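Local coordinates for cystathionine beta-lyase family protein, YNBB B.subtilis ortholog (Clostridium acetobutylicum, PDB 3HVY), which is probably a pyridoxal-phosphate-dependent carbon-sulfur lyase of the methionine gamma-lyase family, with a putative role in aluminium resistance, at residues E25-D30 against A308-R313; E32-Y37 against P324-K329; T118-C123 against D175-I180; T166-L171 against R207-N212. All blocks are in the same frame, centred on the assembly; numbering follows the deposited sequence.

Interaction 1: residues E25-D30 against A308-R313; sequences ERALND and AVFCAR
Asp30 and Arg313 form the polar half of this helix-helix contact. NE and NH2 of Arg313 both donate to one oxygen of Asp30, OD2. The Arg313 NE to Asp30 OD2 bond is 2.8 Å long. The Arg313 NH2 to Asp30 OD2 bond is 3.0 Å and more bent, 140° at the hydrogen. OD2 lies close to the guanidinium plane. The carboxylate is turned 55° from that plane, and both nitrogens reach OD2 from the same face of it. NE comes in on the anti side but tilted out of the carboxylate plane, and NH2 stands farther above it. The two charges form a salt bridge. The Arg313 chain leaves with CG anti to the backbone N, which lays CG against Ala27 CB.

The apolar half is built on Ala27. Its CB lies 3.8 Å from Phe310 CE1, approaching the ring obliquely. The same CB is 4.1 Å from Arg313 CG, so the small alanine sits between the ring and the aliphatic part of the arginine. Leu28 adds a looser touch, with its CD1 4.3 Å from Phe310 CD1. The backbone N of Leu28 lies at the edge of that ring.

The axes of segments 25-30 and 308-313 approach to 9.1 Å, with their N-to-C directions 127° apart. Residues 25-30 belong to the long helix 18-55, and residues 308-313 to helix 287-317. Arg313 NH1 also bridges to Glu316, and its guanidinium makes a cation-pi contact with Tyr326. Farther from helix 18-55, Ala308, Cys311 and Ala312 of helix 287-317 pack on strand 334-338.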
# COMPACT_ATOMS: atom_id res chain seq x y z
N GLU D 25 -18.85 -16.39 -35.76
CA GLU D 25 -20.19 -15.88 -35.99
C GLU D 25 -21.22 -16.95 -35.63
O GLU D 25 -22.20 -16.65 -34.98
CB GLU D 25 -20.41 -15.36 -37.45
N ARG D 26 -21.00 -18.19 -36.05
CA ARG D 26 -21.95 -19.25 -35.76
C ARG D 26 -22.03 -19.48 -34.26
O ARG D 26 -23.10 -19.49 -33.70
CB ARG D 26 -21.56 -20.55 -36.48
CG ARG D 26 -21.63 -20.46 -38.05
CD ARG D 26 -21.03 -21.71 -38.74
NE ARG D 26 -21.71 -22.88 -38.21
CZ ARG D 26 -21.20 -24.09 -38.04
NH1 ARG D 26 -19.96 -24.38 -38.39
NH2 ARG D 26 -21.96 -25.05 -37.49
N ALA D 27 -20.88 -19.63 -33.61
CA ALA D 27 -20.84 -19.89 -32.16
C ALA D 27 -21.55 -18.79 -31.38
O ALA D 27 -22.33 -19.03 -30.46
CB ALA D 27 -19.37 -20.08 -31.69
N LEU D 28 -21.32 -17.55 -31.76
CA LEU D 28 -21.92 -16.46 -31.03
C LEU D 28 -23.44 -16.54 -31.13
O LEU D 28 -24.16 -16.43 -30.12
CB LEU D 28 -21.37 -15.11 -31.51
CG LEU D 28 -21.62 -13.95 -30.53
CD1 LEU D 28 -20.73 -14.14 -29.26
CD2 LEU D 28 -21.34 -12.58 -31.19
N ASN D 29 -23.94 -16.79 -32.33
CA ASN D 29 -25.39 -16.95 -32.47
C ASN D 29 -25.91 -18.12 -31.67
O ASN D 29 -26.93 -18.05 -31.07
CB ASN D 29 -25.78 -17.16 -33.93
CG ASN D 29 -25.64 -15.89 -34.73
OD1 ASN D 29 -25.81 -14.79 -34.17
ND2 ASN D 29 -25.30 -16.02 -36.02
N ASP D 30 -25.19 -19.23 -31.70
CA ASP D 30 -25.62 -20.42 -31.00
C ASP D 30 -25.73 -20.25 -29.51
O ASP D 30 -26.55 -20.90 -28.86
CB ASP D 30 -24.66 -21.58 -31.28
CG ASP D 30 -24.77 -22.13 -32.70
OD1 ASP D 30 -25.73 -21.78 -33.40
OD2 ASP D 30 -23.91 -22.97 -33.12
N ALA D 308 -16.44 -19.35 -21.05
CA ALA D 308 -16.38 -20.81 -21.02
C ALA D 308 -17.39 -21.45 -22.04
O ALA D 308 -17.05 -22.33 -22.83
CB ALA D 308 -16.69 -21.30 -19.57
N VAL D 309 -18.61 -20.94 -22.03
CA VAL D 309 -19.72 -21.39 -22.87
C VAL D 309 -19.46 -21.12 -24.33
O VAL D 309 -19.72 -21.96 -25.16
CB VAL D 309 -21.07 -20.76 -22.36
CG1 VAL D 309 -22.21 -20.94 -23.38
CG2 VAL D 309 -21.47 -21.32 -20.94
N PHE D 310 -18.96 -19.92 -24.65
CA PHE D 310 -18.55 -19.59 -26.02
C PHE D 310 -17.38 -20.50 -26.45
O PHE D 310 -17.36 -21.06 -27.55
CB PHE D 310 -18.12 -18.13 -26.11
CG PHE D 310 -17.47 -17.76 -27.42
CD1 PHE D 310 -18.23 -17.61 -28.57
CD2 PHE D 310 -16.10 -17.63 -27.53
CE1 PHE D 310 -17.63 -17.28 -29.78
CE2 PHE D 310 -15.49 -17.35 -28.73
CZ PHE D 310 -16.25 -17.16 -29.87
N CYS D 311 -16.42 -20.68 -25.57
CA CYS D 311 -15.31 -21.60 -25.90
C CYS D 311 -15.84 -23.03 -26.23
O CYS D 311 -15.44 -23.65 -27.23
CB CYS D 311 -14.33 -21.65 -24.74
SG CYS D 311 -12.94 -22.78 -25.01
N ALA D 312 -16.67 -23.58 -25.35
CA ALA D 312 -17.34 -24.86 -25.54
C ALA D 312 -17.96 -24.98 -26.95
O ALA D 312 -17.77 -25.97 -27.62
CB ALA D 312 -18.47 -25.06 -24.44
N ARG D 313 -18.76 -23.98 -27.34
CA ARG D 313 -19.43 -24.05 -28.64
C ARG D 313 -18.48 -23.92 -29.80
O ARG D 313 -18.53 -24.75 -30.72
CB ARG D 313 -20.56 -23.05 -28.80
CG ARG D 313 -21.35 -23.26 -30.08
CD ARG D 313 -21.82 -24.70 -30.23
NE ARG D 313 -22.90 -24.83 -31.25
CZ ARG D 313 -23.46 -25.98 -31.64
NH1 ARG D 313 -23.09 -27.18 -31.15
NH2 ARG D 313 -24.37 -25.93 -32.61

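Interaction 2: residues E32-Y37 against P324-K329; sequences EKEFKY and PKYNDK
Lys329 reaches from a loop to Glu34 and Tyr37, which lie one turn apart on a helix. Its CB points toward that helix. CG comes next, 4.0 Å from Tyr37 CE1. The chain bends at chi2 (-57°), which brings CD over the tyrosine ring, 3.4 Å from Tyr37 CE1. CE then sits above the centre of the same ring face, 3.4 Å from its centroid, in a CH-pi contact. A second bend, at chi4, takes NZ to Glu34. NZ donates to Glu34 OE1 at 2.7 Å and forms a salt bridge there, using the syn lone pair of that oxygen. NZ also remains over the tyrosine face, 4.8 Å from the ring centroid, in a cation-pi contact. The ammonium is thus shared between a carboxylate and a ring.

The Glu34 and Lys329 side chains cross at about a right angle. CG of Glu34 touches the backbone O of Tyr326, and its OE2 lies 3.7 Å from Asn327 CB. A water is hydrogen-bonded to Glu34 OE1 at 3.0 Å and to Tyr326 O. OE1 therefore meets both the lysine and the water.

The loop makes a type I turn from Lys325 to Asp328, and the side chain of Asp328 also accepts from the backbone N of Lys325. This loop joins strand 321-323 to strand 334-338 in the five-stranded antiparallel sheet. It packs against helix 18-55, where Tyr326 touches Val31 and Lys329 touches Tyr38. Tyr326 also reaches Glu316 of helix 287-317.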
# COMPACT_ATOMS: atom_id res chain seq x y z
N GLU D 32 -26.38 -17.38 -27.79
CA GLU D 32 -27.14 -16.20 -27.34
C GLU D 32 -28.22 -16.51 -26.30
O GLU D 32 -28.37 -15.77 -25.34
CB GLU D 32 -27.72 -15.44 -28.51
CG GLU D 32 -28.14 -13.99 -28.17
N LYS D 33 -28.97 -17.58 -26.46
CA LYS D 33 -29.98 -17.94 -25.46
C LYS D 33 -29.35 -18.32 -24.11
O LYS D 33 -29.89 -17.99 -23.05
CB LYS D 33 -30.92 -19.07 -25.96
N GLU D 34 -28.22 -19.04 -24.15
CA GLU D 34 -27.52 -19.36 -22.93
C GLU D 34 -27.09 -18.06 -22.20
O GLU D 34 -27.20 -17.95 -21.00
CB GLU D 34 -26.27 -20.19 -23.22
CG GLU D 34 -26.48 -21.47 -23.93
CD GLU D 34 -27.60 -22.29 -23.36
OE1 GLU D 34 -27.57 -22.58 -22.15
OE2 GLU D 34 -28.49 -22.65 -24.14
N PHE D 35 -26.51 -17.12 -22.93
CA PHE D 35 -26.05 -15.87 -22.35
C PHE D 35 -27.19 -15.11 -21.64
O PHE D 35 -27.00 -14.52 -20.56
CB PHE D 35 -25.40 -14.98 -23.43
CG PHE D 35 -23.96 -15.35 -23.78
CD1 PHE D 35 -23.44 -16.60 -23.47
CD2 PHE D 35 -23.19 -14.47 -24.52
CE1 PHE D 35 -22.12 -16.95 -23.86
CE2 PHE D 35 -21.89 -14.78 -24.86
CZ PHE D 35 -21.34 -15.99 -24.52
N LYS D 36 -28.37 -15.12 -22.23
CA LYS D 36 -29.52 -14.44 -21.61
C LYS D 36 -29.92 -15.10 -20.31
O LYS D 36 -30.34 -14.45 -19.33
CB LYS D 36 -30.74 -14.38 -22.59
CG LYS D 36 -30.50 -13.39 -23.74
CD LYS D 36 -31.69 -13.25 -24.73
N TYR D 37 -29.78 -16.41 -20.28
CA TYR D 37 -30.06 -17.15 -19.07
C TYR D 37 -29.07 -16.73 -17.97
O TYR D 37 -29.47 -16.54 -16.81
CB TYR D 37 -29.95 -18.64 -19.39
CG TYR D 37 -29.97 -19.55 -18.19
CD1 TYR D 37 -28.79 -19.89 -17.55
CD2 TYR D 37 -31.17 -20.11 -17.73
CE1 TYR D 37 -28.80 -20.73 -16.49
CE2 TYR D 37 -31.19 -20.95 -16.67
CZ TYR D 37 -30.00 -21.25 -16.04
OH TYR D 37 -29.98 -22.09 -14.99
N PRO D 324 -17.97 -28.95 -19.90
CA PRO D 324 -19.34 -29.26 -20.28
C PRO D 324 -19.67 -28.75 -21.68
O PRO D 324 -18.87 -27.99 -22.28
CB PRO D 324 -20.18 -28.47 -19.26
CG PRO D 324 -19.23 -28.12 -18.18
CD PRO D 324 -17.91 -27.95 -18.83
N LYS D 325 -20.86 -29.14 -22.18
CA LYS D 325 -21.31 -28.66 -23.49
C LYS D 325 -21.82 -27.25 -23.30
O LYS D 325 -22.11 -26.87 -22.19
CB LYS D 325 -22.40 -29.56 -24.05
CG LYS D 325 -21.94 -31.01 -24.17
CD LYS D 325 -20.74 -31.20 -25.02
CE LYS D 325 -20.29 -32.68 -24.84
NZ LYS D 325 -19.40 -33.01 -25.90
N TYR D 326 -21.90 -26.51 -24.38
CA TYR D 326 -22.31 -25.12 -24.34
C TYR D 326 -23.64 -24.87 -23.68
O TYR D 326 -23.83 -23.84 -23.07
CB TYR D 326 -22.32 -24.55 -25.76
CG TYR D 326 -23.48 -24.90 -26.64
CD1 TYR D 326 -23.64 -26.20 -27.12
CD2 TYR D 326 -24.38 -23.93 -27.05
CE1 TYR D 326 -24.65 -26.52 -27.96
CE2 TYR D 326 -25.41 -24.25 -27.94
CZ TYR D 326 -25.53 -25.54 -28.38
OH TYR D 326 -26.52 -25.91 -29.24
N ASN D 327 -24.54 -25.83 -23.80
CA ASN D 327 -25.85 -25.71 -23.23
C ASN D 327 -26.05 -26.50 -21.97
O ASN D 327 -27.17 -26.60 -21.55
CB ASN D 327 -26.94 -25.96 -24.25
CG ASN D 327 -27.01 -27.40 -24.68
OD1 ASN D 327 -26.10 -28.18 -24.43
ND2 ASN D 327 -28.08 -27.77 -25.34
N ASP D 328 -24.98 -27.07 -21.40
CA ASP D 328 -25.02 -27.59 -20.03
C ASP D 328 -24.89 -26.41 -19.11
O ASP D 328 -23.89 -25.69 -19.17
CB ASP D 328 -23.82 -28.50 -19.73
CG ASP D 328 -23.91 -29.83 -20.43
OD1 ASP D 328 -25.03 -30.35 -20.59
OD2 ASP D 328 -22.86 -30.39 -20.77
N LYS D 329 -25.88 -26.18 -18.28
CA LYS D 329 -25.86 -25.03 -17.37
C LYS D 329 -24.74 -25.22 -16.32
O LYS D 329 -24.56 -26.28 -15.74
CB LYS D 329 -27.24 -24.77 -16.73
CG LYS D 329 -28.39 -24.45 -17.78
CD LYS D 329 -28.09 -23.23 -18.70
CE LYS D 329 -29.31 -22.76 -19.52
NZ LYS D 329 -29.62 -23.59 -20.71
O HOH W 1 -24.90 -22.99 -20.83

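Interaction 3: residues T118-C123 against D175-I180; sequences TMMSIC and DSIKLI
Met120 extends from the strand with CG anti to the backbone N (chi1 -178°) and turns at chi3 (63°). This puts CE beside Ile180, 3.9 Å from its CD1. The two side chains lie side by side and point the same way. SE of Met120, a selenomethionine, is 4.0 Å from Ile177 CD1, where the chains cross obliquely. Ile122, just past the strand, adds its CD1 against Ile180 CG2. On the other face, Met119, also a selenomethionine, runs alongside Leu179, with CG 4.0 Å from Leu179 CD2.

The backbones pair in parallel. Thr118 N donates to Ser176 O at 2.7 Å, from above the carbonyl plane. Lys178 N donates to Thr118 O, and Met120 N to Leu179 O, both at 2.9 Å and in the carbonyl plane. The register slips by one residue between Thr118 and Met119, a beta bulge. Leu179 N is left buried without a partner.

At the start of the pair the Thr118 and Ser176 hydroxyls meet, with OG1 and OG 2.6 Å apart. Ser176 OG is also hydrogen-bonded to Asp174.

Strand 118-121 is held on its other edge by strand 151-154. Helix 164-173 covers the face carrying Met120 and Ile177, through Val167 and Glu170. Strand 151-154, helix 164-173 and strand 177-183 form a beta-alpha-beta unit whose two strands lie on either side of strand 118-121. Such crossovers, in a mostly parallel seven-stranded sheet, are typical of the large domain of fold-type I pyridoxal-phosphate enzymes.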
# COMPACT_ATOMS: atom_id res chain seq x y z
N THR D 118 -12.40 -39.45 11.57
CA THR D 118 -12.27 -39.77 10.15
C THR D 118 -12.87 -38.70 9.26
O THR D 118 -13.97 -38.21 9.53
CB THR D 118 -12.91 -41.10 9.80
OG1 THR D 118 -12.34 -42.13 10.61
CG2 THR D 118 -12.70 -41.41 8.32
N MSE D 119 -12.13 -38.33 8.22
CA MSE D 119 -12.57 -37.43 7.15
C MSE D 119 -12.91 -38.29 5.94
O MSE D 119 -12.19 -39.23 5.61
CB MSE D 119 -11.43 -36.48 6.75
CG MSE D 119 -11.72 -35.65 5.55
SE MSE D 119 -10.14 -34.63 4.95
CE MSE D 119 -10.88 -34.01 3.21
N MSE D 120 -14.01 -37.97 5.25
CA MSE D 120 -14.41 -38.78 4.12
C MSE D 120 -14.73 -37.93 2.93
O MSE D 120 -15.60 -37.05 3.00
CB MSE D 120 -15.59 -39.71 4.47
CG MSE D 120 -16.03 -40.63 3.28
SE MSE D 120 -17.35 -41.98 3.72
CE MSE D 120 -18.78 -40.74 4.21
N SER D 121 -13.97 -38.16 1.86
CA SER D 121 -14.19 -37.48 0.59
C SER D 121 -15.19 -38.33 -0.21
O SER D 121 -15.01 -39.54 -0.35
CB SER D 121 -12.89 -37.33 -0.21
OG SER D 121 -12.04 -36.36 0.37
N ILE D 122 -16.21 -37.69 -0.75
CA ILE D 122 -17.23 -38.45 -1.44
C ILE D 122 -17.34 -38.25 -2.98
O ILE D 122 -18.15 -38.94 -3.62
CB ILE D 122 -18.59 -38.35 -0.76
CG1 ILE D 122 -19.15 -36.93 -0.86
CG2 ILE D 122 -18.52 -38.89 0.70
CD1 ILE D 122 -20.66 -36.82 -0.45
N CYS D 123 -16.49 -37.41 -3.55
CA CYS D 123 -16.45 -37.16 -4.97
C CYS D 123 -15.19 -37.76 -5.60
O CYS D 123 -14.63 -37.16 -6.51
CB CYS D 123 -16.44 -35.66 -5.22
SG CYS D 123 -17.81 -34.81 -4.49
N ASP D 175 -18.74 -44.65 13.12
CA ASP D 175 -19.02 -43.67 14.16
C ASP D 175 -17.97 -42.57 14.18
O ASP D 175 -18.25 -41.47 14.67
CB ASP D 175 -19.05 -44.37 15.57
N SER D 176 -16.77 -42.85 13.66
CA SER D 176 -15.69 -41.88 13.73
C SER D 176 -15.72 -40.86 12.61
O SER D 176 -14.88 -39.96 12.63
CB SER D 176 -14.34 -42.57 13.68
OG SER D 176 -14.04 -42.97 12.36
N ILE D 177 -16.64 -40.99 11.64
CA ILE D 177 -16.65 -40.07 10.50
C ILE D 177 -17.23 -38.75 10.95
O ILE D 177 -18.42 -38.66 11.19
CB ILE D 177 -17.48 -40.57 9.33
CG1 ILE D 177 -16.87 -41.84 8.74
CG2 ILE D 177 -17.52 -39.48 8.24
CD1 ILE D 177 -17.76 -42.53 7.68
N LYS D 178 -16.40 -37.71 11.06
CA LYS D 178 -16.88 -36.42 11.57
C LYS D 178 -17.12 -35.35 10.51
O LYS D 178 -17.84 -34.36 10.76
CB LYS D 178 -15.87 -35.89 12.58
CG LYS D 178 -15.51 -36.85 13.73
CD LYS D 178 -16.71 -37.31 14.56
CE LYS D 178 -16.27 -38.14 15.75
NZ LYS D 178 -17.41 -38.20 16.65
N LEU D 179 -16.53 -35.54 9.34
CA LEU D 179 -16.55 -34.55 8.28
C LEU D 179 -16.59 -35.25 6.95
O LEU D 179 -15.85 -36.20 6.71
CB LEU D 179 -15.31 -33.65 8.37
CG LEU D 179 -15.23 -32.47 7.38
CD1 LEU D 179 -14.51 -31.32 8.03
CD2 LEU D 179 -14.56 -32.88 6.05
N ILE D 180 -17.52 -34.80 6.13
CA ILE D 180 -17.66 -35.21 4.74
C ILE D 180 -17.22 -34.02 3.88
O ILE D 180 -17.68 -32.86 4.08
CB ILE D 180 -19.12 -35.61 4.45
CG1 ILE D 180 -19.40 -37.00 5.06
CG2 ILE D 180 -19.45 -35.57 2.96
CD1 ILE D 180 -20.78 -37.50 4.83

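Interaction 4: residues T166-L171 against R207-N212; sequences TVKEEL and REVNEN
Lys168 NZ donates to Glu208 OE1 at 2.6 Å in a salt bridge between a helix and a loop. Both elements belong to the alpha/beta domain of a pyridoxal-phosphate enzyme fold, and the contact lies at its surface. Helix 164-173 lies against the mainly parallel sheet, and residues 207-212 lead from helix 196-207 to strand 214-218. The ammonium meets OE1 nearly along the C-O axis. The lysine and glutamate chains cross obliquely. Lys168 bends at chi3 (92°), which turns CE toward the loop. There CE lies 4.0 Å from Val209 CG2.

Val209 and Leu171 supply the apolar part, and both point toward the opposite segment. Leu171 CB is 4.4 Å from Val209 CG1. CD1 of Leu171 stands 4.3 Å from Asn210 CB. These are loose contacts, with the salt bridge as the one close approach. Leu171 also packs on Ile177 and Ile180 of strand 177-183, so it links the loop to the sheet.

The loop is shaped by its own side chains. Arg207 NH1 donates to Asn210 O at 3.0 Å, with the oxygen in the guanidinium plane and the bond fairly straight at 164°. The same guanidinium forms a salt bridge to Asp236 through NH2. Glu211 O lies over one of its faces, toward the rim. Asn210 has CG anti to the backbone N (chi1 -176°), and its OD1 closes an Asx turn. OD1 also accepts from Val213 N. In the Asx turn itself, Asn212 N meets Asn210 OD1 at 2.7 Å, nearly in line with the carbonyl bond.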
# COMPACT_ATOMS: atom_id res chain seq x y z
N THR D 166 -22.99 -45.93 -0.99
CA THR D 166 -21.80 -46.28 -0.22
C THR D 166 -21.52 -45.25 0.89
O THR D 166 -21.14 -45.60 2.01
CB THR D 166 -20.58 -46.39 -1.13
OG1 THR D 166 -20.85 -47.43 -2.07
CG2 THR D 166 -19.34 -46.74 -0.34
N VAL D 167 -21.78 -43.98 0.59
CA VAL D 167 -21.63 -42.91 1.58
C VAL D 167 -22.50 -43.21 2.82
O VAL D 167 -22.05 -43.13 3.97
CB VAL D 167 -22.06 -41.56 1.02
CG1 VAL D 167 -22.03 -40.48 2.15
CG2 VAL D 167 -21.14 -41.14 -0.13
N LYS D 168 -23.74 -43.60 2.56
CA LYS D 168 -24.69 -43.95 3.62
C LYS D 168 -24.28 -45.16 4.40
O LYS D 168 -24.36 -45.17 5.63
CB LYS D 168 -26.10 -44.13 3.03
CG LYS D 168 -26.68 -42.78 2.70
CD LYS D 168 -27.92 -42.89 1.85
CE LYS D 168 -29.20 -42.93 2.64
NZ LYS D 168 -30.36 -42.71 1.72
N GLU D 169 -23.82 -46.19 3.68
CA GLU D 169 -23.27 -47.40 4.31
C GLU D 169 -22.08 -47.07 5.24
O GLU D 169 -21.94 -47.57 6.33
CB GLU D 169 -22.81 -48.40 3.24
CG GLU D 169 -23.91 -49.14 2.44
CD GLU D 169 -23.33 -50.00 1.31
N GLU D 170 -21.20 -46.18 4.79
CA GLU D 170 -20.09 -45.74 5.62
C GLU D 170 -20.58 -44.98 6.84
O GLU D 170 -20.10 -45.20 7.95
CB GLU D 170 -19.15 -44.85 4.80
CG GLU D 170 -18.35 -45.62 3.80
CD GLU D 170 -17.30 -46.53 4.46
OE1 GLU D 170 -17.13 -46.50 5.70
OE2 GLU D 170 -16.61 -47.25 3.72
N LEU D 171 -21.53 -44.08 6.66
CA LEU D 171 -22.05 -43.37 7.80
C LEU D 171 -22.74 -44.31 8.81
O LEU D 171 -22.66 -44.05 10.00
CB LEU D 171 -23.01 -42.26 7.38
CG LEU D 171 -22.44 -41.02 6.68
CD1 LEU D 171 -23.62 -40.12 6.31
CD2 LEU D 171 -21.42 -40.29 7.57
N ARG D 207 -28.47 -36.40 5.28
CA ARG D 207 -29.28 -36.05 6.42
C ARG D 207 -30.39 -37.06 6.74
O ARG D 207 -31.01 -36.96 7.79
CB ARG D 207 -29.85 -34.66 6.28
CG ARG D 207 -28.79 -33.57 6.23
CD ARG D 207 -27.73 -33.72 7.32
NE ARG D 207 -26.79 -32.59 7.35
CZ ARG D 207 -25.58 -32.62 7.93
NH1 ARG D 207 -25.13 -33.70 8.53
NH2 ARG D 207 -24.83 -31.56 7.90
N GLU D 208 -30.59 -38.06 5.88
CA GLU D 208 -31.51 -39.15 6.18
C GLU D 208 -30.93 -40.07 7.26
O GLU D 208 -31.66 -40.79 7.92
CB GLU D 208 -31.82 -39.95 4.91
CG GLU D 208 -32.72 -39.19 3.92
CD GLU D 208 -32.88 -39.90 2.57
OE1 GLU D 208 -32.10 -40.83 2.24
OE2 GLU D 208 -33.79 -39.49 1.82
N VAL D 209 -29.61 -40.09 7.40
CA VAL D 209 -28.97 -40.98 8.35
C VAL D 209 -28.25 -40.25 9.48
O VAL D 209 -28.07 -40.80 10.54
CB VAL D 209 -27.93 -41.86 7.62
CG1 VAL D 209 -27.18 -42.82 8.60
CG2 VAL D 209 -28.64 -42.67 6.57
N ASN D 210 -27.81 -39.02 9.25
CA ASN D 210 -26.93 -38.36 10.19
C ASN D 210 -26.99 -36.86 10.02
O ASN D 210 -26.49 -36.34 9.03
CB ASN D 210 -25.49 -38.87 9.98
CG ASN D 210 -24.49 -38.32 10.99
OD1 ASN D 210 -24.64 -37.22 11.51
ND2 ASN D 210 -23.46 -39.09 11.27
N GLU D 211 -27.54 -36.19 11.02
CA GLU D 211 -27.68 -34.75 11.05
C GLU D 211 -26.52 -34.03 11.73
O GLU D 211 -26.52 -32.81 11.79
CB GLU D 211 -28.99 -34.36 11.74
CG GLU D 211 -30.21 -34.78 10.93
CD GLU D 211 -31.52 -34.61 11.69
OE1 GLU D 211 -31.61 -33.77 12.62
OE2 GLU D 211 -32.47 -35.34 11.34
N ASN D 212 -25.52 -34.76 12.21
CA ASN D 212 -24.41 -34.13 12.91
C ASN D 212 -23.09 -34.07 12.15
O ASN D 212 -22.26 -33.19 12.42
CB ASN D 212 -24.18 -34.84 14.24
CG ASN D 212 -25.37 -34.71 15.15
OD1 ASN D 212 -25.76 -33.60 15.50
ND2 ASN D 212 -25.99 -35.82 15.48

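Overall arrangement
From the N terminus, helix 18-55 supplies the first segments of interactions 1 and 2. Strand 118-121 opens interaction 3, and helix 164-173 opens interaction 4. Interaction 3 closes at residues 175-180, and interaction 4 at 207-212, so these two cross. Interactions 1 and 2 close much later, at 308-313 and 324-329, and also cross. Both of their long loops enclose interactions 3 and 4. Interactions 1 and 2 touch, for example Val309 with Tyr326, and tie helix 18-55 to helix 287-317 and the antiparallel sheet. Interactions 3 and 4 touch through Ile122 and Val167 in the seven-stranded sheet domain. The centres of interactions 1 and 3 lie about 40 Å apart.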